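Local coordinates for protein 3-isopropylmalate dehydratase small subunit (Campylobacter jejuni, PDB 3Q3W) that forms the small subunit of isopropylmalate isomerase, which interconverts 2-isopropylmalate and 3-isopropylmalate through 2-isopropylmaleate, at residues 167-170 with 171-175; 101-105 with 106-110; 49-53 with 54-58; 39-42 with 43-46. All coordinates share one frame; numbering follows the deposited sequence. Where two conformers were deposited one is given.

In the fold
Interactions 4, 3, 2 and 1 follow one another along the chain in that order. Interactions 3 and 4 meet directly: E56 OE2 approaches H44 ND1 to 2.6 Å and Y51 OH approaches K43 O to 2.6 Å, both probable hydrogen bonds, which join the loop after helix 47-50 to the 3-10 turn before it. Interaction 2, at the end of strand 102-105 in the mixed sheet, has its centre about 7 Å from the centre of the chain and about 19 Å from that of interaction 4. Interaction 1 begins the last modelled helix, 168-176, about 16 Å from interaction 2 and 37 Å from interaction 3, centre to centre, with interactions 1 and 3 on opposite sides of the chain's centre.

Interaction 1 of 4, residues 167-170 with 171-175; sequences DDFH and RICLL
A sulfur-aromatic contact one turn apart, between F169 and C173, marks the capped first turns of the last modelled helix, 168-176. The F169 ring, its CG anti to the backbone N (chi1 174°), turns one face to C173 SG, which sits 3.9 Å from the ring centroid of F169 and is displaced toward the CE1-CZ rim. In the backbone C173 N donates to F169 O at 3.1 Å, a nearly straight bond. D167 is the N-cap: its OD2 accepts from H170 N at 2.9 Å through the anti lone pair, while D167 O receives R171 N in the first i to i+4 bond. On another side of the helix the extended R171 chain carries its guanidinium past L175, whose CD1 lies over one face. A water accepts from R171 NH1 at 2.8 Å and donates to D168 O, an oxygen that also takes I172 N. R171 NE and NH2 bond to the carbonyls of L150 and L151. D168 OD1 stays 4.2 Å from R171 NH1, too far for a salt bridge, so backbone carbonyls and water, more than the carboxylate, appear to fix the guanidinium, with D168 probably adding only a longer-range attraction.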
loop_
_atom_site.group_PDB
_atom_site.type_symbol
_atom_site.label_atom_id
_atom_site.label_comp_id
_atom_site.label_asym_id
_atom_site.label_seq_id
_atom_site.Cartn_x
_atom_site.Cartn_y
_atom_site.Cartn_z
ATOM N N ASP A 167 16.421 4.346 2.756
ATOM C CA ASP A 167 17.778 3.806 2.602
ATOM C C ASP A 167 18.210 3.949 1.132
ATOM O O ASP A 167 17.431 3.601 0.256
ATOM C CB ASP A 167 17.682 2.318 3.006
ATOM C CG ASP A 167 18.902 1.506 2.639
ATOM O OD1 ASP A 167 19.858 1.490 3.432
ATOM O OD2 ASP A 167 18.882 0.816 1.589
ATOM N N ASP A 168 19.434 4.420 0.848
ATOM C CA ASP A 168 19.875 4.624 -0.541
ATOM C C ASP A 168 19.838 3.351 -1.395
ATOM O O ASP A 168 19.558 3.409 -2.598
ATOM C CB ASP A 168 21.288 5.201 -0.614
ATOM C CG ASP A 168 21.352 6.709 -0.347
ATOM O OD1 ASP A 168 20.412 7.472 -0.637
ATOM O OD2 ASP A 168 22.410 7.132 0.128
ATOM N N PHE A 169 20.135 2.215 -0.790
ATOM C CA PHE A 169 20.191 0.973 -1.532
ATOM C C PHE A 169 18.796 0.586 -1.996
ATOM O O PHE A 169 18.611 0.267 -3.174
ATOM C CB PHE A 169 20.830 -0.140 -0.702
ATOM C CG PHE A 169 20.784 -1.469 -1.355
ATOM C CD1 PHE A 169 21.457 -1.686 -2.546
ATOM C CD2 PHE A 169 20.043 -2.495 -0.799
ATOM C CE1 PHE A 169 21.408 -2.911 -3.174
ATOM C CE2 PHE A 169 20.002 -3.720 -1.387
ATOM C CZ PHE A 169 20.687 -3.953 -2.583
ATOM N N HIS A 170 17.818 0.627 -1.088
ATOM C CA HIS A 170 16.422 0.327 -1.460
ATOM C C HIS A 170 15.945 1.285 -2.531
ATOM O O HIS A 170 15.249 0.890 -3.454
ATOM C CB HIS A 170 15.487 0.414 -0.261
ATOM C CG HIS A 170 15.637 -0.723 0.686
ATOM N ND1 HIS A 170 15.735 -2.031 0.257
ATOM C CD2 HIS A 170 15.699 -0.762 2.037
ATOM C CE1 HIS A 170 15.871 -2.823 1.305
ATOM N NE2 HIS A 170 15.844 -2.079 2.397
ATOM N N ARG A 171 16.336 2.553 -2.393
ATOM C CA ARG A 171 15.877 3.586 -3.307
ATOM C C ARG A 171 16.418 3.353 -4.685
ATOM O O ARG A 171 15.666 3.425 -5.640
ATOM C CB ARG A 171 16.272 4.970 -2.836
ATOM C CG ARG A 171 16.158 6.085 -3.894
ATOM C CD ARG A 171 16.106 7.441 -3.182
ATOM N NE ARG A 171 16.200 8.615 -4.046
ATOM C CZ ARG A 171 17.322 9.174 -4.496
ATOM N NH1 ARG A 171 18.510 8.646 -4.251
ATOM N NH2 ARG A 171 17.253 10.280 -5.236
ATOM N N ILE A 172 17.704 3.068 -4.795
ATOM C CA ILE A 172 18.267 2.888 -6.114
ATOM C C ILE A 172 17.721 1.635 -6.774
ATOM O O ILE A 172 17.512 1.666 -7.972
ATOM C CB ILE A 172 19.816 2.938 -6.148
ATOM C CG1 ILE A 172 20.330 3.241 -7.574
ATOM C CG2 ILE A 172 20.455 1.634 -5.613
ATOM C CD1 ILE A 172 19.946 4.668 -8.234
ATOM N N CYS A 173 17.518 0.554 -6.015
ATOM C CA CYS A 173 16.815 -0.624 -6.541
ATOM C C CYS A 173 15.453 -0.242 -7.130
ATOM O O CYS A 173 15.186 -0.601 -8.258
ATOM C CB CYS A 173 16.683 -1.726 -5.487
ATOM S SG CYS A 173 18.277 -2.496 -5.007
ATOM N N LEU A 174 14.623 0.524 -6.410
ATOM C CA LEU A 174 13.308 0.919 -6.918
ATOM C C LEU A 174 13.452 1.830 -8.138
ATOM O O LEU A 174 12.767 1.647 -9.124
ATOM C CB LEU A 174 12.491 1.641 -5.842
ATOM C CG LEU A 174 12.031 0.796 -4.644
ATOM C CD1 LEU A 174 11.586 1.667 -3.481
ATOM C CD2 LEU A 174 10.923 -0.087 -5.056
ATOM N N LEU A 175 14.353 2.816 -8.068
ATOM C CA LEU A 175 14.553 3.703 -9.219
ATOM C C LEU A 175 15.007 2.977 -10.503
ATOM O O LEU A 175 14.586 3.311 -11.606
ATOM C CB LEU A 175 15.560 4.843 -8.887
ATOM C CG LEU A 175 15.191 5.870 -7.805
ATOM C CD1 LEU A 175 16.417 6.749 -7.531
ATOM C CD2 LEU A 175 13.961 6.757 -8.169
HETATM O O HOH W 1 19.832 6.241 -3.892
#

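Interaction 2 of 4, residues 101-105 with 106-110; sequences RAIIA and PSFAD
The F108 ring turns one face to the A105 methyl and an edge to the backbone of I103. A105 CB stands 4.3 Å from the centroid of the F108 ring, 27° off its normal, a CH-pi contact shifted toward the CZ-CE2 side. At the edge I103 O comes to 3.4 Å from F108 CZ, close to the ring plane. The side chain of I103 approaches the same end of the ring obliquely: its CG2 branch, anti to the backbone N, touches F108 CE1 at 3.6 Å. The ring thus reaches back along the strand to residues three and five positions before it. P106 begins the loop after the strand, its CD 3.3 Å from A105 CB across their shared peptide bond. F108 has CG anti to its carbonyl carbon (chi1 -67°), which brings the ring back beside the strand. S107 OG bonds outward to N81 N. The contact sits where strand 102-105 gives way to the loop leading to helix 110-118, within a beta-alpha-beta unit completed by the adjacent parallel strand 122-125. T123 and E125 of that strand touch F108, as does K113 of the helix, while I103 packs on F112.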
loop_
_atom_site.group_PDB
_atom_site.type_symbol
_atom_site.label_atom_id
_atom_site.label_comp_id
_atom_site.label_asym_id
_atom_site.label_seq_id
_atom_site.Cartn_x
_atom_site.Cartn_y
_atom_site.Cartn_z
ATOM N N ARG A 101 1.032 0.572 -5.519
ATOM C CA ARG A 101 2.427 0.891 -5.806
ATOM C C ARG A 101 3.151 1.518 -4.591
ATOM O O ARG A 101 4.388 1.456 -4.477
ATOM C CB ARG A 101 2.452 1.833 -6.994
ATOM C CG ARG A 101 1.969 1.202 -8.282
ATOM C CD ARG A 101 3.016 0.288 -8.889
ATOM N NE ARG A 101 3.960 1.021 -9.739
ATOM C CZ ARG A 101 5.289 1.008 -9.649
ATOM N NH1 ARG A 101 5.979 1.739 -10.502
ATOM N NH2 ARG A 101 5.947 0.292 -8.739
ATOM N N ALA A 102 2.390 2.144 -3.686
ATOM C CA ALA A 102 2.958 2.831 -2.510
ATOM C C ALA A 102 1.972 2.838 -1.356
ATOM O O ALA A 102 0.744 2.884 -1.572
ATOM C CB ALA A 102 3.367 4.249 -2.856
ATOM N N ILE A 103 2.498 2.784 -0.139
ATOM C CA ILE A 103 1.709 2.959 1.065
ATOM C C ILE A 103 2.313 4.094 1.897
ATOM O O ILE A 103 3.516 4.128 2.099
ATOM C CB ILE A 103 1.677 1.692 1.893
ATOM C CG1 ILE A 103 1.108 0.526 1.057
ATOM C CG2 ILE A 103 0.883 1.918 3.166
ATOM C CD1 ILE A 103 1.514 -0.808 1.612
ATOM N N ILE A 104 1.472 5.019 2.351
ATOM C CA ILE A 104 1.851 6.096 3.230
ATOM C C ILE A 104 1.304 5.741 4.607
ATOM O O ILE A 104 0.104 5.457 4.751
ATOM C CB ILE A 104 1.255 7.431 2.708
ATOM C CG1 ILE A 104 1.848 7.750 1.333
ATOM C CG2 ILE A 104 1.518 8.597 3.686
ATOM C CD1 ILE A 104 1.162 8.820 0.601
ATOM N N ALA A 105 2.158 5.701 5.621
ATOM C CA ALA A 105 1.726 5.430 6.993
ATOM C C ALA A 105 2.739 6.086 7.918
ATOM O O ALA A 105 3.788 6.489 7.451
ATOM C CB ALA A 105 1.679 3.930 7.271
ATOM N N PRO A 106 2.444 6.180 9.223
ATOM C CA PRO A 106 3.426 6.734 10.155
ATOM C C PRO A 106 4.593 5.765 10.448
ATOM O O PRO A 106 5.696 6.201 10.754
ATOM C CB PRO A 106 2.607 6.975 11.437
ATOM C CG PRO A 106 1.173 6.684 11.088
ATOM C CD PRO A 106 1.213 5.774 9.917
ATOM N N SER A 107 4.324 4.459 10.348
ATOM C CA SER A 107 5.308 3.429 10.550
ATOM C C SER A 107 4.860 2.108 9.873
ATOM O O SER A 107 3.706 1.946 9.504
ATOM C CB SER A 107 5.540 3.209 12.022
ATOM O OG SER A 107 4.337 2.859 12.658
ATOM N N PHE A 108 5.824 1.198 9.711
ATOM C CA PHE A 108 5.613 -0.106 9.091
ATOM C C PHE A 108 6.338 -1.121 9.932
ATOM O O PHE A 108 7.435 -0.851 10.434
ATOM C CB PHE A 108 6.219 -0.156 7.692
ATOM C CG PHE A 108 5.546 0.716 6.717
ATOM C CD1 PHE A 108 4.489 0.221 5.952
ATOM C CD2 PHE A 108 5.948 2.033 6.542
ATOM C CE1 PHE A 108 3.856 1.014 5.055
ATOM C CE2 PHE A 108 5.299 2.832 5.652
ATOM C CZ PHE A 108 4.256 2.328 4.898
ATOM N N ALA A 109 5.732 -2.294 10.067
ATOM C CA ALA A 109 6.378 -3.402 10.691
ATOM C C ALA A 109 7.663 -3.678 9.911
ATOM O O ALA A 109 7.657 -3.729 8.692
ATOM C CB ALA A 109 5.485 -4.615 10.704
ATOM N N ASP A 110 8.767 -3.834 10.632
ATOM C CA ASP A 110 10.082 -3.962 10.008
ATOM C C ASP A 110 10.115 -5.057 8.947
ATOM O O ASP A 110 10.653 -4.853 7.854
ATOM C CB ASP A 110 11.159 -4.265 11.063
ATOM C CG ASP A 110 11.302 -3.162 12.114
ATOM O OD1 ASP A 110 10.840 -2.016 11.884
ATOM O OD2 ASP A 110 11.878 -3.455 13.189
#

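Interaction 3 of 4, residues 49-53 with 54-58; sequences LRYLD and DKESV
Chi1 of 71° sets CG of D53 between its backbone N and carbonyl carbon, bringing the carboxylate to the amides of the residues that follow; chi1 of -60° in Y51 brings its ring against E56. D53 OD1 takes two backbone donors: S57 N at 3.0 Å on the syn lone pair, and V58 N at 2.9 Å from above the carboxylate plane. D53 OD2 receives weak bonds from K55 N and S57 N; S57 OG is modelled only 2.4 Å from D53 OD2, too short to be taken at face value. The D53 carboxylate thus takes three backbone amides, those of K55, S57 and V58, the first only weakly. Water 2 links D53 O, to which it donates, with E56 N, from which it accepts. This is a loop directly after helix 47-50, where Y51 is the first residue to leave helical backbone angles, and the K55 N bond makes a weak Asx turn. L52 N donates to V58 O at 2.8 Å, joining the two ends of the loop. Over one face of the Y51 ring lies E56 CA, 3.5 Å from the ring centroid in a CH-pi contact, and over the opposite face R50 CG. V58 O meets the edge of this ring in plane. Y51 OH, whose partner is K43 O, sits over the centre of the R50 guanidinium. L52 CD1 packs crosswise on V58 CG1.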
loop_
_atom_site.group_PDB
_atom_site.type_symbol
_atom_site.label_atom_id
_atom_site.label_comp_id
_atom_site.label_asym_id
_atom_site.label_seq_id
_atom_site.Cartn_x
_atom_site.Cartn_y
_atom_site.Cartn_z
ATOM N N LEU A 49 -11.818 -7.811 5.482
ATOM C CA LEU A 49 -12.424 -6.458 5.430
ATOM C C LEU A 49 -13.272 -6.199 4.147
ATOM O O LEU A 49 -14.176 -5.320 4.128
ATOM C CB LEU A 49 -11.295 -5.421 5.517
ATOM C CG LEU A 49 -10.374 -5.575 6.736
ATOM C CD1 LEU A 49 -9.031 -4.841 6.511
ATOM C CD2 LEU A 49 -11.048 -5.073 7.998
ATOM N N ARG A 50 -12.989 -6.937 3.071
ATOM C CA ARG A 50 -13.453 -6.570 1.718
ATOM C C ARG A 50 -14.703 -7.269 1.275
ATOM O O ARG A 50 -15.487 -6.700 0.567
ATOM C CB ARG A 50 -12.310 -6.749 0.720
ATOM C CG ARG A 50 -12.572 -6.681 -0.792
ATOM C CD ARG A 50 -11.254 -7.009 -1.465
ATOM N NE ARG A 50 -11.319 -6.949 -2.911
ATOM C CZ ARG A 50 -10.314 -7.256 -3.730
ATOM N NH1 ARG A 50 -9.140 -7.658 -3.227
ATOM N NH2 ARG A 50 -10.473 -7.141 -5.047
ATOM N N TYR A 51 -14.933 -8.466 1.769
ATOM C CA TYR A 51 -16.034 -9.309 1.337
ATOM C C TYR A 51 -16.922 -9.645 2.532
ATOM O O TYR A 51 -16.434 -9.882 3.624
ATOM C CB TYR A 51 -15.473 -10.647 0.753
ATOM C CG TYR A 51 -14.572 -10.472 -0.434
ATOM C CD1 TYR A 51 -15.066 -9.972 -1.626
ATOM C CD2 TYR A 51 -13.229 -10.839 -0.387
ATOM C CE1 TYR A 51 -14.253 -9.794 -2.701
ATOM C CE2 TYR A 51 -12.417 -10.647 -1.470
ATOM C CZ TYR A 51 -12.944 -10.131 -2.629
ATOM O OH TYR A 51 -12.151 -9.964 -3.759
ATOM N N LEU A 52 -18.223 -9.665 2.307
ATOM C CA LEU A 52 -19.199 -10.082 3.297
ATOM C C LEU A 52 -19.467 -11.597 3.241
ATOM O O LEU A 52 -19.933 -12.185 4.231
ATOM C CB LEU A 52 -20.519 -9.345 3.089
ATOM C CG LEU A 52 -20.513 -7.810 3.137
ATOM C CD1 LEU A 52 -21.925 -7.273 2.785
ATOM C CD2 LEU A 52 -20.066 -7.404 4.498
ATOM N N ASP A 53 -19.229 -12.215 2.087
ATOM C CA ASP A 53 -19.479 -13.674 1.921
ATOM C C ASP A 53 -18.176 -14.457 2.032
ATOM O O ASP A 53 -17.148 -13.896 2.348
ATOM C CB ASP A 53 -20.202 -13.944 0.581
ATOM C CG ASP A 53 -19.301 -13.726 -0.639
ATOM O OD1 ASP A 53 -18.634 -12.683 -0.672
ATOM O OD2 ASP A 53 -19.259 -14.604 -1.551
ATOM N N ASP A 54 -18.216 -15.775 1.808
ATOM C CA ASP A 54 -17.009 -16.615 1.821
ATOM C C ASP A 54 -16.441 -16.990 0.451
ATOM O O ASP A 54 -15.466 -17.718 0.399
ATOM C CB ASP A 54 -17.301 -17.915 2.570
ATOM C CG ASP A 54 -18.021 -17.662 3.858
ATOM O OD1 ASP A 54 -17.534 -16.781 4.623
ATOM O OD2 ASP A 54 -19.073 -18.297 4.084
ATOM N N LYS A 55 -17.057 -16.545 -0.639
ATOM C CA LYS A 55 -16.589 -16.830 -1.999
ATOM C C LYS A 55 -16.175 -15.549 -2.732
ATOM O O LYS A 55 -16.218 -15.473 -3.965
ATOM C CB LYS A 55 -17.700 -17.540 -2.799
ATOM C CG LYS A 55 -18.375 -18.736 -2.076
ATOM C CD LYS A 55 -17.425 -19.922 -1.915
ATOM C CE LYS A 55 -18.028 -21.041 -1.067
ATOM N NZ LYS A 55 -19.496 -21.236 -1.314
ATOM N N GLU A 56 -15.766 -14.526 -1.989
ATOM C CA GLU A 56 -15.250 -13.330 -2.616
ATOM C C GLU A 56 -16.153 -12.785 -3.701
ATOM O O GLU A 56 -15.675 -12.338 -4.736
ATOM C CB GLU A 56 -13.837 -13.610 -3.178
ATOM C CG GLU A 56 -12.866 -14.126 -2.101
ATOM C CD GLU A 56 -11.477 -14.318 -2.612
ATOM O OE1 GLU A 56 -11.297 -15.006 -3.643
ATOM O OE2 GLU A 56 -10.551 -13.817 -1.951
ATOM N N SER A 57 -17.454 -12.821 -3.475
ATOM C CA SER A 57 -18.425 -12.322 -4.495
ATOM C C SER A 57 -19.363 -11.172 -4.044
ATOM O O SER A 57 -20.104 -10.647 -4.890
ATOM C CB SER A 57 -19.321 -13.450 -4.955
ATOM O OG SER A 57 -19.935 -14.033 -3.820
ATOM N N VAL A 58 -19.363 -10.842 -2.754
ATOM C CA VAL A 58 -20.267 -9.809 -2.178
ATOM C C VAL A 58 -19.407 -8.803 -1.439
ATOM O O VAL A 58 -18.749 -9.139 -0.428
ATOM C CB VAL A 58 -21.349 -10.435 -1.218
ATOM C CG1 VAL A 58 -22.257 -9.339 -0.558
ATOM C CG2 VAL A 58 -22.202 -11.530 -1.925
HETATM O O HOH W 2 -15.083 -14.169 0.819
#

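Interaction 4 of 4, residues 39-42 with 43-46; sequences QGFG and KHLF
F41 and H44 meet across a short 3-10 turn, in which H44 N donates to F41 O at 3.1 Å and L45 N to G42 O at 3.2 Å. These are i to i+3 bonds, and both donors lie well above the carbonyl planes, by 51° for H44 N and 67° for L45 N. The side chains of F41 and H44 only graze each other obliquely, CD1 of F41 standing 4.5 Å from CD2 of H44, so the backbone carries most of the turn. The turn's backbone puts H44 CB 3.6 Å from F41 O; chi1 of -49° swings the ring so that H44 CD2 lies 4.0 Å from that oxygen. L45 CB likewise rests on G42 O. One shell further out, the H44 ring stacks with F32, while H90 meets the F41 ring edge-to-face. D97 accepts from the F41 amide through OD2, tying the turn to helix 90-98, and L45 packs on A94, L95 and Y98 of that helix. Both G42 O and L45 O receive R50 NH1 from helix 47-50, which starts just after F46. Where the turn begins, water 3 accepts from K43 N at 2.8 Å and donates weakly to G40 O at 3.2 Å.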
loop_
_atom_site.group_PDB
_atom_site.type_symbol
_atom_site.label_atom_id
_atom_site.label_comp_id
_atom_site.label_asym_id
_atom_site.label_seq_id
_atom_site.Cartn_x
_atom_site.Cartn_y
_atom_site.Cartn_z
ATOM N N GLN A 39 -2.147 -16.873 -11.050
ATOM C CA GLN A 39 -3.176 -15.830 -11.197
ATOM C C GLN A 39 -2.897 -14.605 -10.302
ATOM O O GLN A 39 -3.575 -13.594 -10.388
ATOM C CB GLN A 39 -4.540 -16.468 -10.904
ATOM C CG GLN A 39 -4.398 -17.782 -10.058
ATOM C CD GLN A 39 -5.652 -18.639 -9.966
ATOM O OE1 GLN A 39 -5.584 -19.876 -10.109
ATOM N NE2 GLN A 39 -6.793 -18.000 -9.689
ATOM N N GLY A 40 -1.892 -14.683 -9.449
ATOM C CA GLY A 40 -1.653 -13.608 -8.496
ATOM C C GLY A 40 -2.647 -13.626 -7.333
ATOM O O GLY A 40 -3.502 -14.500 -7.205
ATOM N N PHE A 41 -2.516 -12.642 -6.472
ATOM C CA PHE A 41 -3.166 -12.698 -5.203
ATOM C C PHE A 41 -4.044 -11.478 -4.986
ATOM O O PHE A 41 -4.551 -11.270 -3.902
ATOM C CB PHE A 41 -2.115 -12.843 -4.104
ATOM C CG PHE A 41 -1.262 -14.109 -4.257
ATOM C CD1 PHE A 41 -1.705 -15.300 -3.756
ATOM C CD2 PHE A 41 -0.074 -14.091 -4.970
ATOM C CE1 PHE A 41 -0.967 -16.489 -3.927
ATOM C CE2 PHE A 41 0.658 -15.284 -5.139
ATOM C CZ PHE A 41 0.194 -16.461 -4.619
ATOM N N GLY A 42 -4.205 -10.644 -5.999
ATOM C CA GLY A 42 -4.888 -9.377 -5.761
ATOM C C GLY A 42 -6.325 -9.541 -5.321
ATOM O O GLY A 42 -6.850 -8.741 -4.580
ATOM N N LYS A 43 -6.999 -10.548 -5.834
ATOM C CA LYS A 43 -8.403 -10.779 -5.462
ATOM C C LYS A 43 -8.601 -11.064 -3.979
ATOM O O LYS A 43 -9.703 -10.844 -3.438
ATOM C CB LYS A 43 -9.000 -11.889 -6.317
ATOM C CG LYS A 43 -10.453 -12.171 -6.099
ATOM C CD LYS A 43 -10.977 -13.288 -7.084
ATOM C CE LYS A 43 -12.515 -13.462 -6.928
ATOM N NZ LYS A 43 -13.149 -14.204 -8.080
ATOM N N HIS A 44 -7.546 -11.540 -3.319
ATOM C CA HIS A 44 -7.610 -11.889 -1.908
ATOM C C HIS A 44 -7.153 -10.779 -1.000
ATOM O O HIS A 44 -7.200 -10.903 0.189
ATOM C CB HIS A 44 -6.735 -13.100 -1.692
ATOM C CG HIS A 44 -7.002 -14.180 -2.664
ATOM N ND1 HIS A 44 -8.283 -14.578 -2.991
ATOM C CD2 HIS A 44 -6.164 -14.930 -3.415
ATOM C CE1 HIS A 44 -8.213 -15.550 -3.884
ATOM N NE2 HIS A 44 -6.945 -15.770 -4.166
ATOM N N LEU A 45 -6.707 -9.662 -1.556
ATOM C CA LEU A 45 -6.240 -8.618 -0.725
ATOM C C LEU A 45 -7.371 -8.134 0.159
ATOM O O LEU A 45 -8.464 -7.866 -0.325
ATOM C CB LEU A 45 -5.735 -7.458 -1.595
ATOM C CG LEU A 45 -5.282 -6.231 -0.840
ATOM C CD1 LEU A 45 -3.974 -6.490 -0.090
ATOM C CD2 LEU A 45 -5.138 -5.079 -1.857
ATOM N N PHE A 46 -7.042 -7.913 1.421
ATOM C CA PHE A 46 -7.965 -7.407 2.428
ATOM C C PHE A 46 -9.257 -8.207 2.552
ATOM O O PHE A 46 -10.300 -7.688 2.945
ATOM C CB PHE A 46 -8.226 -5.891 2.221
ATOM C CG PHE A 46 -7.037 -5.041 2.487
ATOM C CD1 PHE A 46 -6.386 -5.108 3.697
ATOM C CD2 PHE A 46 -6.587 -4.129 1.544
ATOM C CE1 PHE A 46 -5.247 -4.292 3.968
ATOM C CE2 PHE A 46 -5.477 -3.336 1.802
ATOM C CZ PHE A 46 -4.827 -3.405 3.039
HETATM O O HOH W 3 -6.162 -12.697 -7.499
#